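Local atomic coordinates of ribonuclease S-F11 (Nicotiana alata, PDB entry 1IOO), a protein that cleaves RNA as a secreted T2-type ribonuclease of the style and probably takes part in the rejection of self pollen in gametophytic self-incompatibility. Residues D113-L118 and D175-C180; D139-V144 and I166-T171; S14-N19 and R23-N28; Q6-W11 and D150-E155. All blocks are in the same frame, centred on the assembly; numbering follows the deposited sequence.

Contact 1: residues D113-L118 and D175-C180. With NAG (2-acetamido-2-deoxy-beta-D-glucopyranose), chain C; MAN (alpha-D-mannopyranose), chain B; NAG (2-acetamido-2-deoxy-beta-D-glucopyranose), chain D.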
# COMPACT_ATOMS: atom_id res chain seq x y z
N ASP A 113 2.69 8.49 6.53
CA ASP A 113 3.02 9.06 7.83
C ASP A 113 1.77 9.40 8.63
O ASP A 113 1.83 9.57 9.85
CB ASP A 113 3.87 10.31 7.64
CG ASP A 113 4.46 10.81 8.94
OD1 ASP A 113 5.18 10.03 9.59
OD2 ASP A 113 4.20 11.98 9.30
N LYS A 114 0.64 9.51 7.95
CA LYS A 114 -0.62 9.83 8.60
C LYS A 114 -1.15 8.66 9.42
O LYS A 114 -2.01 8.84 10.28
CB LYS A 114 -1.70 10.19 7.57
CG LYS A 114 -1.68 11.62 7.07
CD LYS A 114 -2.73 11.83 5.98
CE LYS A 114 -4.13 11.42 6.43
NZ LYS A 114 -4.69 12.28 7.52
N PHE A 115 -0.63 7.47 9.16
CA PHE A 115 -1.15 6.30 9.84
C PHE A 115 -0.10 5.48 10.56
O PHE A 115 1.09 5.51 10.25
CB PHE A 115 -1.85 5.35 8.84
CG PHE A 115 -2.88 6.02 7.99
CD1 PHE A 115 -2.59 6.39 6.68
CD2 PHE A 115 -4.14 6.30 8.50
CE1 PHE A 115 -3.55 7.03 5.88
CE2 PHE A 115 -5.10 6.94 7.73
CZ PHE A 115 -4.81 7.31 6.42
N ASP A 116 -0.60 4.77 11.56
CA ASP A 116 0.13 3.78 12.30
C ASP A 116 -0.82 2.62 12.51
O ASP A 116 -1.34 2.42 13.60
CB ASP A 116 0.64 4.30 13.65
CG ASP A 116 1.60 3.32 14.32
OD1 ASP A 116 1.66 2.15 13.89
OD2 ASP A 116 2.28 3.73 15.29
N LEU A 117 -1.13 1.95 11.40
CA LEU A 117 -2.12 0.88 11.39
C LEU A 117 -1.77 -0.24 12.35
O LEU A 117 -2.66 -0.86 12.92
CB LEU A 117 -2.31 0.34 9.97
CG LEU A 117 -2.73 1.38 8.92
CD1 LEU A 117 -3.07 0.65 7.63
CD2 LEU A 117 -3.93 2.19 9.40
N LEU A 118 -0.48 -0.52 12.51
CA LEU A 118 -0.08 -1.56 13.44
C LEU A 118 -0.55 -1.23 14.85
O LEU A 118 -1.07 -2.08 15.57
CB LEU A 118 1.44 -1.76 13.41
CG LEU A 118 1.93 -2.94 14.24
CD1 LEU A 118 1.29 -4.23 13.75
CD2 LEU A 118 3.44 -3.03 14.14
N ASP A 175 -6.90 15.80 -0.12
CA ASP A 175 -7.27 16.68 0.98
C ASP A 175 -8.39 16.09 1.83
O ASP A 175 -8.63 16.54 2.96
CB ASP A 175 -7.70 18.04 0.43
CG ASP A 175 -9.07 17.99 -0.22
OD1 ASP A 175 -9.43 16.93 -0.76
OD2 ASP A 175 -9.79 19.01 -0.18
N SER A 176 -9.07 15.08 1.30
CA SER A 176 -10.17 14.44 2.02
C SER A 176 -10.16 12.92 1.82
O SER A 176 -9.50 12.40 0.92
CB SER A 176 -11.51 14.99 1.52
OG SER A 176 -11.56 16.40 1.63
N MET A 177 -10.91 12.22 2.67
CA MET A 177 -11.01 10.77 2.58
C MET A 177 -12.04 10.37 1.52
O MET A 177 -12.89 11.16 1.13
CB MET A 177 -11.40 10.18 3.93
CG MET A 177 -10.41 10.48 5.04
SD MET A 177 -8.75 9.94 4.59
CE MET A 177 -8.04 9.68 6.19
N PHE A 178 -11.94 9.12 1.06
CA PHE A 178 -12.84 8.60 0.05
C PHE A 178 -13.06 7.10 0.26
O PHE A 178 -12.15 6.40 0.71
CB PHE A 178 -12.28 8.85 -1.35
CG PHE A 178 -13.32 8.81 -2.44
CD1 PHE A 178 -14.22 9.86 -2.61
CD2 PHE A 178 -13.40 7.71 -3.30
CE1 PHE A 178 -15.18 9.82 -3.61
CE2 PHE A 178 -14.36 7.66 -4.31
CZ PHE A 178 -15.26 8.72 -4.46
N ARG A 179 -14.25 6.62 -0.07
CA ARG A 179 -14.59 5.21 0.09
C ARG A 179 -13.89 4.35 -0.95
O ARG A 179 -14.06 4.54 -2.15
CB ARG A 179 -16.11 5.02 -0.02
CG ARG A 179 -16.61 3.65 0.44
CD ARG A 179 -18.11 3.45 0.22
NE ARG A 179 -18.46 3.34 -1.20
CZ ARG A 179 -19.06 4.29 -1.91
NH1 ARG A 179 -19.39 5.44 -1.33
NH2 ARG A 179 -19.34 4.09 -3.19
N CYS A 180 -13.10 3.39 -0.48
CA CYS A 180 -12.40 2.49 -1.38
C CYS A 180 -13.32 1.40 -1.90
O CYS A 180 -14.18 0.90 -1.16
CB CYS A 180 -11.30 1.73 -0.66
SG CYS A 180 -9.75 2.57 -0.24
C1 NAG C . 5.05 7.54 12.45
C2 NAG C . 4.24 8.66 13.08
C3 NAG C . 4.91 10.02 12.83
C4 NAG C . 6.39 9.99 13.26
C5 NAG C . 7.09 8.78 12.62
C6 NAG C . 8.52 8.61 13.10
C7 NAG C . 1.87 8.31 13.33
C8 NAG C . 0.50 8.20 12.67
N2 NAG C . 2.89 8.65 12.55
O3 NAG C . 4.21 11.01 13.56
O4 NAG C . 7.07 11.20 12.85
O5 NAG C . 6.39 7.56 12.96
O6 NAG C . 8.57 8.32 14.49
O7 NAG C . 1.98 8.08 14.53
C1 MAN B . 2.16 14.41 13.25
C2 MAN B . 1.17 13.24 13.11
C3 MAN B . 1.41 12.52 11.79
C4 MAN B . 1.32 13.50 10.62
C5 MAN B . 2.31 14.64 10.84
C6 MAN B . 2.22 15.72 9.77
O2 MAN B . -0.16 13.73 13.17
O3 MAN B . 0.45 11.49 11.62
O4 MAN B . 1.63 12.82 9.41
O5 MAN B . 2.05 15.28 12.12
O6 MAN B . 1.18 16.64 10.05
C1 NAG D . 5.23 2.28 11.85
C2 NAG D . 6.01 2.90 13.03
C3 NAG D . 5.32 4.17 13.52
C4 NAG D . 5.15 5.13 12.35
C5 NAG D . 4.34 4.44 11.26
C6 NAG D . 4.15 5.33 10.04
C7 NAG D . 7.20 1.92 14.87
C8 NAG D . 7.11 1.15 16.18
N2 NAG D . 6.11 1.95 14.11
O3 NAG D . 6.11 4.78 14.53
O4 NAG D . 4.47 6.32 12.80
O5 NAG D . 5.03 3.26 10.81
O6 NAG D . 5.39 5.57 9.39
O7 NAG D . 8.26 2.48 14.56

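Contact 2: residues D139-V144 and I166-T171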
# COMPACT_ATOMS: atom_id res chain seq x y z
N ASP A 139 -13.34 -2.75 10.78
CA ASP A 139 -13.80 -1.75 11.74
C ASP A 139 -12.63 -0.98 12.36
O ASP A 139 -12.68 0.24 12.50
CB ASP A 139 -14.63 -2.40 12.85
CG ASP A 139 -16.01 -2.83 12.38
OD1 ASP A 139 -16.43 -2.41 11.27
OD2 ASP A 139 -16.69 -3.56 13.13
N ALA A 140 -11.58 -1.70 12.74
CA ALA A 140 -10.41 -1.08 13.35
C ALA A 140 -9.77 -0.05 12.41
O ALA A 140 -9.47 1.07 12.81
CB ALA A 140 -9.40 -2.14 13.75
N ILE A 141 -9.57 -0.44 11.16
CA ILE A 141 -8.95 0.45 10.19
C ILE A 141 -9.84 1.66 9.88
O ILE A 141 -9.36 2.77 9.73
CB ILE A 141 -8.61 -0.31 8.89
CG1 ILE A 141 -7.63 -1.45 9.20
CG2 ILE A 141 -8.02 0.64 7.85
CD1 ILE A 141 -6.31 -1.00 9.83
N LYS A 142 -11.15 1.44 9.80
CA LYS A 142 -12.06 2.53 9.46
C LYS A 142 -12.03 3.64 10.51
O LYS A 142 -12.43 4.77 10.22
CB LYS A 142 -13.49 2.02 9.27
CG LYS A 142 -14.38 3.06 8.58
CD LYS A 142 -15.73 2.47 8.22
CE LYS A 142 -16.60 3.51 7.51
NZ LYS A 142 -17.90 2.91 7.13
N THR A 143 -11.56 3.34 11.71
CA THR A 143 -11.49 4.38 12.74
C THR A 143 -10.52 5.48 12.35
O THR A 143 -10.61 6.60 12.85
CB THR A 143 -11.09 3.83 14.14
OG1 THR A 143 -9.77 3.28 14.10
CG2 THR A 143 -12.09 2.80 14.61
N VAL A 144 -9.58 5.16 11.46
CA VAL A 144 -8.61 6.14 11.01
C VAL A 144 -8.79 6.49 9.53
O VAL A 144 -8.43 7.59 9.10
CB VAL A 144 -7.15 5.68 11.27
CG1 VAL A 144 -6.90 5.57 12.77
CG2 VAL A 144 -6.87 4.36 10.57
N ILE A 166 -3.46 -3.32 2.91
CA ILE A 166 -4.57 -2.48 3.30
C ILE A 166 -4.61 -1.24 2.44
O ILE A 166 -3.60 -0.55 2.29
CB ILE A 166 -4.48 -2.04 4.77
CG1 ILE A 166 -4.58 -3.26 5.68
CG2 ILE A 166 -5.61 -1.05 5.09
CD1 ILE A 166 -4.38 -2.94 7.15
N GLY A 167 -5.76 -0.98 1.84
CA GLY A 167 -5.90 0.20 1.01
C GLY A 167 -6.74 1.25 1.69
O GLY A 167 -7.75 0.96 2.33
N ILE A 168 -6.26 2.49 1.59
CA ILE A 168 -6.97 3.65 2.12
C ILE A 168 -7.10 4.68 1.01
O ILE A 168 -6.11 5.05 0.38
CB ILE A 168 -6.22 4.24 3.35
CG1 ILE A 168 -6.18 3.19 4.46
CG2 ILE A 168 -6.91 5.50 3.84
CD1 ILE A 168 -5.41 3.60 5.71
N CYS A 169 -8.33 5.12 0.75
CA CYS A 169 -8.59 6.01 -0.38
C CYS A 169 -8.78 7.46 0.03
O CYS A 169 -9.24 7.78 1.12
CB CYS A 169 -9.79 5.47 -1.16
SG CYS A 169 -9.35 3.82 -1.80
N PHE A 170 -8.38 8.34 -0.89
CA PHE A 170 -8.46 9.78 -0.71
C PHE A 170 -9.00 10.44 -1.97
O PHE A 170 -9.01 9.83 -3.04
CB PHE A 170 -7.06 10.37 -0.49
CG PHE A 170 -6.34 9.82 0.70
CD1 PHE A 170 -5.69 8.59 0.65
CD2 PHE A 170 -6.30 10.54 1.89
CE1 PHE A 170 -5.01 8.09 1.77
CE2 PHE A 170 -5.64 10.05 3.01
CZ PHE A 170 -4.99 8.83 2.95
N THR A 171 -9.44 11.68 -1.84
CA THR A 171 -9.85 12.42 -3.02
C THR A 171 -8.63 12.69 -3.89
O THR A 171 -7.50 12.63 -3.40
CB THR A 171 -10.53 13.74 -2.63
OG1 THR A 171 -9.70 14.45 -1.70
CG2 THR A 171 -11.89 13.47 -1.99

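Contact 3: residues S14-N19 and R23-N28. With NAG (2-acetamido-2-deoxy-beta-D-glucopyranose), chain D.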
# COMPACT_ATOMS: atom_id res chain seq x y z
N SER A 14 3.65 -10.78 5.53
CA SER A 14 2.81 -11.50 4.58
C SER A 14 3.41 -11.45 3.17
O SER A 14 3.46 -12.45 2.47
CB SER A 14 1.40 -10.91 4.57
OG SER A 14 0.54 -11.66 3.72
N PHE A 15 3.86 -10.27 2.76
CA PHE A 15 4.43 -10.12 1.44
C PHE A 15 5.61 -11.07 1.23
O PHE A 15 5.74 -11.69 0.18
CB PHE A 15 4.91 -8.68 1.20
CG PHE A 15 5.47 -8.45 -0.18
CD1 PHE A 15 4.64 -8.05 -1.22
CD2 PHE A 15 6.81 -8.69 -0.44
CE1 PHE A 15 5.14 -7.89 -2.51
CE2 PHE A 15 7.33 -8.53 -1.72
CZ PHE A 15 6.49 -8.13 -2.76
N CYS A 16 6.47 -11.18 2.24
CA CYS A 16 7.66 -12.01 2.11
C CYS A 16 7.36 -13.50 2.28
O CYS A 16 8.23 -14.35 2.04
CB CYS A 16 8.74 -11.54 3.07
SG CYS A 16 9.36 -9.91 2.55
N TYR A 17 6.14 -13.82 2.69
CA TYR A 17 5.74 -15.21 2.81
C TYR A 17 5.13 -15.70 1.50
O TYR A 17 5.23 -16.88 1.16
CB TYR A 17 4.71 -15.39 3.93
CG TYR A 17 4.58 -16.81 4.42
CD1 TYR A 17 5.58 -17.38 5.22
CD2 TYR A 17 3.48 -17.59 4.09
CE1 TYR A 17 5.48 -18.69 5.67
CE2 TYR A 17 3.37 -18.92 4.53
CZ TYR A 17 4.37 -19.45 5.32
OH TYR A 17 4.27 -20.74 5.79
N ALA A 18 4.54 -14.78 0.75
CA ALA A 18 3.89 -15.11 -0.51
C ALA A 18 4.80 -14.81 -1.70
O ALA A 18 4.53 -15.25 -2.82
CB ALA A 18 2.60 -14.32 -0.65
N ASN A 19 5.87 -14.06 -1.46
CA ASN A 19 6.81 -13.71 -2.52
C ASN A 19 8.24 -13.85 -2.06
O ASN A 19 8.52 -13.91 -0.86
CB ASN A 19 6.59 -12.26 -2.96
CG ASN A 19 5.15 -11.96 -3.32
OD1 ASN A 19 4.64 -12.41 -4.35
ND2 ASN A 19 4.47 -11.20 -2.46
N ARG A 23 15.07 -8.38 0.87
CA ARG A 23 15.24 -7.52 2.04
C ARG A 23 14.58 -8.15 3.25
O ARG A 23 13.64 -8.93 3.12
CB ARG A 23 14.56 -6.15 1.84
CG ARG A 23 15.09 -5.29 0.70
CD ARG A 23 16.54 -4.87 0.92
NE ARG A 23 16.72 -3.94 2.03
CZ ARG A 23 16.54 -2.62 1.95
NH1 ARG A 23 16.18 -2.06 0.80
NH2 ARG A 23 16.72 -1.85 3.03
N ILE A 24 15.09 -7.83 4.44
CA ILE A 24 14.46 -8.31 5.66
C ILE A 24 13.12 -7.61 5.82
O ILE A 24 13.05 -6.39 5.66
CB ILE A 24 15.33 -7.99 6.91
CG1 ILE A 24 16.65 -8.77 6.85
CG2 ILE A 24 14.57 -8.34 8.19
CD1 ILE A 24 16.50 -10.28 6.90
N ALA A 25 12.06 -8.36 6.09
CA ALA A 25 10.73 -7.77 6.21
C ALA A 25 10.63 -6.88 7.44
O ALA A 25 10.82 -7.33 8.56
CB ALA A 25 9.68 -8.86 6.28
N PRO A 26 10.34 -5.58 7.24
CA PRO A 26 10.21 -4.68 8.40
C PRO A 26 8.99 -5.10 9.22
O PRO A 26 8.04 -5.65 8.67
CB PRO A 26 9.99 -3.31 7.76
CG PRO A 26 10.72 -3.43 6.46
CD PRO A 26 10.33 -4.81 5.98
N ASN A 27 9.02 -4.83 10.52
CA ASN A 27 7.88 -5.16 11.39
C ASN A 27 6.88 -4.02 11.43
O ASN A 27 6.35 -3.67 12.48
CB ASN A 27 8.35 -5.48 12.81
CG ASN A 27 7.19 -5.82 13.74
OD1 ASN A 27 6.40 -6.72 13.45
ND2 ASN A 27 7.08 -5.10 14.85
N ASN A 28 6.61 -3.45 10.26
CA ASN A 28 5.68 -2.35 10.13
C ASN A 28 5.18 -2.28 8.71
O ASN A 28 5.83 -2.78 7.80
CB ASN A 28 6.38 -1.05 10.51
CG ASN A 28 5.43 0.03 10.99
OD1 ASN A 28 4.22 -0.17 11.07
ND2 ASN A 28 6.01 1.17 11.33
C1 NAG D . 5.23 2.28 11.85
C2 NAG D . 6.01 2.90 13.03
C3 NAG D . 5.32 4.17 13.52
C4 NAG D . 5.15 5.13 12.35
C5 NAG D . 4.34 4.44 11.26
C6 NAG D . 4.15 5.33 10.04
C7 NAG D . 7.20 1.92 14.87
C8 NAG D . 7.11 1.15 16.18
N2 NAG D . 6.11 1.95 14.11
O3 NAG D . 6.11 4.78 14.53
O4 NAG D . 4.47 6.32 12.80
O5 NAG D . 5.03 3.26 10.81
O6 NAG D . 5.39 5.57 9.39
O7 NAG D . 8.26 2.48 14.56

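Contact 4: residues Q6-W11 and D150-E155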
# COMPACT_ATOMS: atom_id res chain seq x y z
N GLN A 6 -5.70 5.64 -4.18
CA GLN A 6 -5.66 4.56 -3.21
C GLN A 6 -4.25 4.32 -2.71
O GLN A 6 -3.36 3.94 -3.47
CB GLN A 6 -6.21 3.25 -3.80
CG GLN A 6 -6.18 2.13 -2.76
CD GLN A 6 -6.66 0.79 -3.27
OE1 GLN A 6 -6.72 -0.18 -2.52
NE2 GLN A 6 -6.99 0.72 -4.56
N LEU A 7 -4.04 4.60 -1.43
CA LEU A 7 -2.76 4.30 -0.82
C LEU A 7 -2.76 2.83 -0.42
O LEU A 7 -3.60 2.40 0.37
CB LEU A 7 -2.52 5.17 0.42
CG LEU A 7 -1.22 4.86 1.19
CD1 LEU A 7 -0.02 5.35 0.40
CD2 LEU A 7 -1.26 5.51 2.56
N VAL A 8 -1.86 2.06 -1.01
CA VAL A 8 -1.79 0.64 -0.70
C VAL A 8 -0.62 0.34 0.20
O VAL A 8 0.54 0.55 -0.17
CB VAL A 8 -1.67 -0.21 -1.98
CG1 VAL A 8 -1.66 -1.69 -1.62
CG2 VAL A 8 -2.83 0.12 -2.92
N LEU A 9 -0.92 -0.14 1.40
CA LEU A 9 0.11 -0.48 2.37
C LEU A 9 0.27 -1.98 2.50
O LEU A 9 -0.69 -2.72 2.70
CB LEU A 9 -0.24 0.11 3.74
CG LEU A 9 -0.36 1.64 3.79
CD1 LEU A 9 -0.83 2.07 5.18
CD2 LEU A 9 0.98 2.30 3.46
N THR A 10 1.52 -2.43 2.38
CA THR A 10 1.86 -3.83 2.46
C THR A 10 2.24 -4.24 3.88
O THR A 10 2.88 -3.48 4.60
CB THR A 10 3.11 -4.15 1.61
OG1 THR A 10 2.84 -3.95 0.22
CG2 THR A 10 3.59 -5.58 1.86
N TRP A 11 1.80 -5.42 4.28
CA TRP A 11 2.27 -6.01 5.52
C TRP A 11 3.44 -6.92 5.16
O TRP A 11 3.24 -8.00 4.61
CB TRP A 11 1.15 -6.80 6.21
CG TRP A 11 1.58 -7.44 7.51
CD1 TRP A 11 1.48 -8.76 7.85
CD2 TRP A 11 2.20 -6.79 8.64
NE1 TRP A 11 2.00 -8.98 9.10
CE2 TRP A 11 2.45 -7.78 9.61
CE3 TRP A 11 2.56 -5.46 8.92
CZ2 TRP A 11 3.05 -7.50 10.84
CZ3 TRP A 11 3.16 -5.17 10.14
CH2 TRP A 11 3.40 -6.19 11.09
N ASP A 150 -9.95 -0.73 2.19
CA ASP A 150 -10.03 -2.00 1.49
C ASP A 150 -9.06 -2.99 2.11
O ASP A 150 -7.85 -2.83 2.01
CB ASP A 150 -9.76 -1.87 -0.01
CG ASP A 150 -10.08 -3.16 -0.78
OD1 ASP A 150 -11.03 -3.87 -0.39
OD2 ASP A 150 -9.39 -3.47 -1.78
N ILE A 151 -9.61 -3.99 2.79
CA ILE A 151 -8.79 -5.03 3.40
C ILE A 151 -8.53 -6.13 2.38
O ILE A 151 -9.46 -6.80 1.93
CB ILE A 151 -9.51 -5.62 4.63
CG1 ILE A 151 -9.95 -4.49 5.58
CG2 ILE A 151 -8.59 -6.60 5.35
CD1 ILE A 151 -8.85 -3.53 5.96
N LYS A 152 -7.27 -6.30 2.00
CA LYS A 152 -6.91 -7.27 0.98
C LYS A 152 -6.26 -8.51 1.57
O LYS A 152 -5.33 -8.41 2.37
CB LYS A 152 -5.98 -6.61 -0.04
CG LYS A 152 -6.56 -5.33 -0.63
CD LYS A 152 -5.60 -4.66 -1.59
CE LYS A 152 -6.17 -3.36 -2.12
NZ LYS A 152 -5.24 -2.75 -3.12
N CYS A 153 -6.74 -9.68 1.17
CA CYS A 153 -6.20 -10.91 1.69
C CYS A 153 -5.51 -11.72 0.61
O CYS A 153 -5.75 -11.54 -0.59
CB CYS A 153 -7.28 -11.79 2.29
SG CYS A 153 -8.01 -11.16 3.83
N ALA A 154 -4.63 -12.60 1.06
CA ALA A 154 -3.95 -13.53 0.21
C ALA A 154 -4.03 -14.90 0.83
O ALA A 154 -4.14 -15.02 2.05
CB ALA A 154 -2.50 -13.12 0.02
N GLU A 155 -4.02 -15.94 0.01
CA GLU A 155 -4.06 -17.29 0.52
C GLU A 155 -2.85 -18.08 0.05
O GLU A 155 -2.88 -18.70 -1.01
CB GLU A 155 -5.35 -18.01 0.11
CG GLU A 155 -6.61 -17.46 0.77
CD GLU A 155 -7.83 -18.35 0.59
OE1 GLU A 155 -8.94 -17.90 0.93
OE2 GLU A 155 -7.68 -19.50 0.12

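Contact 1: residues D113-L118 and D175-C180
The methyl carbon CE of Met177 meets the edge of the Phe115 ring, 4.0 Å from CZ of Phe115 and near the ring plane, the two side chains arriving from opposite directions. The same methyl group stands 4.3 Å from CE of Lys114, a looser touch. Met177 reaches this place by a bend at its second torsion (chi2 -56°) that brings the terminal methyl group up to the ring. CB of Lys114 rests over one face of the Phe115 ring, offset to its rim, so the benzyl group is bordered by its own chain neighbour as well as by the methionine. Phe115 also packs on Ile168 and Phe170, and Met177 on Phe170. The contact joins the link between helices 101-113 and 117-123 to the short strand 177-178, which pairs with strand 162-170 in the antiparallel sheet of the RNase T2 fold.

Outside this apolar junction, the N-linked glycan folds back on the same link. The backbone O of Asp113 accepts two bonds, from N2 of the chain C NAG at 3.0 Å (N-H...O angle 163°) and from O3 of the mannose at 3.0 Å. The carboxylate of Asp113 accepts a third hydrogen bond, OD2 from O4 of the mannose at 2.7 Å. CG lies anti to the backbone N (chi1 -170°), a setting that carries the carboxylate out to the sugars. With an alanine here, mannose O4 would probably be left without its carboxylate partner and the sugar less firmly fixed. Farther along, Asp116 caps the start of helix 117-123, its OD1 bonded to Arg119 N.

Contact 2: residues D139-V144 and I166-T171
Helix 134-145 lies against the main antiparallel sheet of the enzyme, and here its residues 139-144 meet strand residues 166-171 in a buried, wholly apolar contact. One helix residue, Ile141, supplies the touching atoms. It reaches toward Ile166 tip to tip, with the two CD1 methyl groups of Ile141 and Ile166 at 3.8 Å, and CG1 of Ile141 4.1 Å from CD1 of Ile166. The gamma branches meet as well: CG2 of Ile141 stands 4.0 Å from CG2 of Ile166. Both isoleucines set CG1 beside the backbone N and CG2 anti to it, but their ends differ. The chain of Ile166 runs on extended (chi2 175°), whereas that of Ile141 is folded (chi2 -59°). Ile168, two residues along the strand, points to the same side of the sheet and adds a looser touch, its CD1 4.5 Å from CG2 of Ile141.

Ile141 also packs on Pro149, in the loop that follows its helix. Helix 117-123 closes in beside the isoleucines, Leu117 touching Ile166, Ile141 and Val144, and Thr120 touching Val144. Within the sheet, strand 162-170 is bordered by strand 4-10 through backbone hydrogen bonds of Ile166 with Leu9 and Ile168 with Leu7, and by strand 150-154 through a backbone hydrogen bond between Gly167 and Asp150.

Contact 3: residues S14-N19 and R23-N28
The chain turns back after helix 12-18 so that an irregular segment, 23-28, passes beside the helix, the backbones coming nearest at Cys16 and Ala25 with 6.6 Å between their CA atoms. SG of Cys16 makes the closest touch across the gap, lying 3.9 Å from CB of Ala25. The sulfur stands beside its own backbone N, anti to the carbonyl carbon (chi1 -69°), and from there it is bonded to SG of Cys21 in a disulfide. Ala25 also packs on Pro12, so its methyl group rests against two residues of the same helix.

At the end of the helix the side chain of Asn19 folds back over the last turn. Its ND2 gives a 3.0 Å bond to O of Phe15, in the carbonyl plane and on a lone pair, though bent at the hydrogen (136°). The same ND2 sits 3.3 Å above one face of the Phe15 ring, offset to the rim, and has a further bond to the hydroxyl of Tyr164. The guanidinium of Arg23 leads off from the helix to a salt bridge with Asp64.

At the far end of the irregular segment Asn28 carries the glycan, its ND2 joined covalently to C1 of the chain D NAG at 1.5 Å. The Cys16–Cys21 disulfide thus ties helix 12-18 to the surface loop that bears the N-glycan and leads into strand 30-37, where the catalytic His32 of this T2 ribonuclease lies.

Contact 4: residues Q6-W11 and D150-E155
Gln6 and Lys152 come at each other from opposite directions, and their ends join in one hydrogen bond, NZ of Lys152 giving to OE1 of Gln6 at 3.0 Å. The ammonium does not approach in the amide plane. It stands above it, 46° out, so the donor does not lie on a lone pair of OE1. Both chains are fully extended beyond CG. In Gln6, CG is anti to the backbone N (chi1 -179°), which lets the extended chain carry the amide across to the lysine. The lysine crosses Val8 at about a right angle, its NZ 3.8 Å from CG2 of Val8.

Strands 4-10 and 150-154 belong to one curled antiparallel sheet but are not neighbours in it: both pair with strand 162-170, which lies between them. The axes of segments 6-10 and 150-154 accordingly run 9.3 Å apart at closest, at an angle of 40°, and the side chains meet across the intervening strand on one face. Replacing Gln6 by an alanine removes the carbonyl, and Lys152 NZ would probably lose this partner and its long chain be freer to turn.

Lys152 also touches Trp35 and Glu165. Asp150, whose CB lies 4.3 Å from OE1 of Gln6, has its carboxylate engaged elsewhere, OD1 accepting from Ser183 N. On strand 4-10, Val8 packs against the catalytic His32 of strand 30-37 and is bonded to it through the backbone.

How the contacts relate
Contacts 2 and 4 are buried, contact 1 is partly so, and contact 3 lies at the surface. Three of them share the central sheet: strand 162-170 enters contact 2, pairs with strand 177-178 of contact 1 and separates the two strands of contact 4, while the Cys169–Cys180 disulfide ties contact 1 to contact 2. Their chemistry follows their place. Contact 2 is aliphatic, between helix and sheet; contact 4, on a sheet face, rests on a polar bond. Contact 1 pairs an apolar junction with sugar bonds. Contact 3 adds sulfur and methyl packing, and the glycan links it to contact 1, both touching the chain D NAG.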